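Local coordinates for tail spike protein gp49 (Pseudomonas phage LKA1, PDB 4RU4), which serves as a phage tailspike, a lyase that cleaves the O-specific polysaccharide of Pseudomonas and probably prepares the cell surface for virus entry, at residues Val201-Val206 against Glu226-Pro231. Numbering follows the deposited sequence.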
loop_
_atom_site.group_PDB
_atom_site.type_symbol
_atom_site.label_atom_id
_atom_site.label_comp_id
_atom_site.label_asym_id
_atom_site.label_seq_id
_atom_site.Cartn_x
_atom_site.Cartn_y
_atom_site.Cartn_z
ATOM N N VAL B 201 -23.048 -11.926 20.683
ATOM C CA VAL B 201 -22.569 -10.635 21.158
ATOM C C VAL B 201 -23.714 -9.641 21.093
ATOM O O VAL B 201 -24.183 -9.291 20.010
ATOM C CB VAL B 201 -21.348 -10.140 20.364
ATOM C CG1 VAL B 201 -20.865 -8.817 20.923
ATOM C CG2 VAL B 201 -20.250 -11.181 20.421
ATOM N N VAL B 202 -24.175 -9.204 22.266
ATOM C CA VAL B 202 -25.364 -8.368 22.360
ATOM C C VAL B 202 -24.889 -7.014 22.843
ATOM O O VAL B 202 -24.306 -6.894 23.931
ATOM C CB VAL B 202 -26.393 -8.992 23.348
ATOM C CG1 VAL B 202 -27.636 -8.131 23.498
ATOM C CG2 VAL B 202 -26.791 -10.375 22.864
ATOM N N SER B 203 -25.098 -5.997 22.014
ATOM C CA SER B 203 -24.636 -4.657 22.328
ATOM C C SER B 203 -25.398 -3.652 21.474
ATOM O O SER B 203 -26.023 -4.013 20.488
ATOM C CB SER B 203 -23.140 -4.546 22.013
ATOM O OG SER B 203 -22.903 -4.807 20.638
ATOM N N GLY B 204 -25.329 -2.385 21.860
ATOM C CA GLY B 204 -25.960 -1.332 21.096
ATOM C C GLY B 204 -24.936 -0.423 20.444
ATOM O O GLY B 204 -23.822 -0.848 20.098
ATOM N N VAL B 205 -25.295 0.845 20.290
ATOM C CA VAL B 205 -24.451 1.756 19.521
ATOM C C VAL B 205 -23.353 2.366 20.396
ATOM O O VAL B 205 -23.643 2.988 21.415
ATOM C CB VAL B 205 -25.343 2.863 18.901
ATOM C CG1 VAL B 205 -24.510 3.921 18.151
ATOM C CG2 VAL B 205 -26.387 2.194 17.968
ATOM N N VAL B 206 -22.100 2.181 19.993
ATOM C CA VAL B 206 -20.982 2.874 20.623
ATOM C C VAL B 206 -20.282 3.794 19.642
ATOM O O VAL B 206 -19.778 3.363 18.599
ATOM C CB VAL B 206 -19.980 1.888 21.263
ATOM C CG1 VAL B 206 -18.753 2.622 21.811
ATOM C CG2 VAL B 206 -20.705 1.109 22.363
ATOM N N GLU B 226 -15.897 -2.933 25.516
ATOM C CA GLU B 226 -15.773 -4.376 25.670
ATOM C C GLU B 226 -17.048 -5.078 25.163
ATOM O O GLU B 226 -18.156 -4.627 25.454
ATOM C CB GLU B 226 -15.514 -4.726 27.142
ATOM C CG GLU B 226 -15.486 -6.246 27.425
ATOM C CD GLU B 226 -14.970 -6.582 28.825
ATOM O OE1 GLU B 226 -14.603 -5.641 29.575
ATOM O OE2 GLU B 226 -14.940 -7.794 29.166
ATOM N N ALA B 227 -16.876 -6.163 24.408
ATOM C CA ALA B 227 -17.995 -6.977 23.905
ATOM C C ALA B 227 -19.025 -6.163 23.133
ATOM O O ALA B 227 -20.238 -6.238 23.415
ATOM C CB ALA B 227 -18.671 -7.783 25.062
ATOM N N VAL B 228 -18.557 -5.406 22.134
ATOM C CA VAL B 228 -19.456 -4.597 21.339
ATOM C C VAL B 228 -19.200 -4.839 19.841
ATOM O O VAL B 228 -18.039 -4.992 19.420
ATOM C CB VAL B 228 -19.284 -3.093 21.674
ATOM C CG1 VAL B 228 -20.121 -2.213 20.744
ATOM C CG2 VAL B 228 -19.633 -2.810 23.156
ATOM N N VAL B 229 -20.275 -4.856 19.055
ATOM C CA VAL B 229 -20.205 -4.954 17.598
ATOM C C VAL B 229 -20.085 -3.567 16.963
ATOM O O VAL B 229 -20.934 -2.702 17.191
ATOM C CB VAL B 229 -21.451 -5.696 17.021
ATOM C CG1 VAL B 229 -21.481 -5.636 15.460
ATOM C CG2 VAL B 229 -21.530 -7.177 17.549
ATOM N N SER B 230 -19.019 -3.373 16.176
ATOM C CA SER B 230 -18.737 -2.141 15.431
ATOM C C SER B 230 -18.724 -0.842 16.254
ATOM O O SER B 230 -19.316 0.181 15.837
ATOM C CB SER B 230 -19.663 -2.004 14.228
ATOM O OG SER B 230 -19.482 -3.118 13.359
ATOM N N PRO B 231 -18.021 -0.860 17.400
ATOM C CA PRO B 231 -17.880 0.444 18.061
ATOM C C PRO B 231 -16.998 1.362 17.228
ATOM O O PRO B 231 -16.154 0.900 16.445
ATOM C CB PRO B 231 -17.197 0.097 19.387
ATOM C CG PRO B 231 -16.368 -1.143 19.063
ATOM C CD PRO B 231 -17.196 -1.910 18.031
HETATM O O HOH W 1 -23.268 -2.950 18.786
HETATM O O HOH W 2 -21.697 0.111 17.987
#
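Ser-203 and Val-229 meet at the edge of a parallel beta-helix, the pectin lyase-like fold, and they illustrate how a loop is joined to the chain beside it where regular strand pairing lapses. Residues 201-206 lead from the antiparallel strand 197-202 into beta-helix strand 206-209, beside the loop 226-231 that enters the next turn at strand 232-234. Followed outward, the serine side chain first lays CB against this loop, 3.6 Å from Ala-227 O and close to Val-228 CA. Beyond it, OG sits between its own backbone N and carbonyl carbon (chi1 60°) and accepts a nearly straight bond from Val-229 N, 3.1 Å long with 171° at the hydrogen. Its own proton goes to water 1, with 2.6 Å between Ser-203 OG and the water oxygen. That water donates in turn to Gly-204 O and Val-229 O, so the hydroxyl and both carbonyls share one solvent molecule. Water 2 continues the bridge, accepting from Val-206 N at 2.9 Å.

Apolar contacts frame this polar seam. At one end, Val-201 CG1 rests 3.8 Å from Val-229 CG2; strand 147-151 also meets this pair, Ile-149 on Val-201 and Val-147 on Val-229. At the other, Val-206 divides its branches between two partners. CG1, anti to the backbone N (chi1 175°), reaches Pro-231 CB, whereas CG2 packs 3.7 Å from Val-228 CG1. Val-225 of strand 221-226 touches both Val-206 and Pro-231. Where the parallel pairing starts, Pro-231 CA makes a CA-H...O contact of 3.5 Å to Val-206 O.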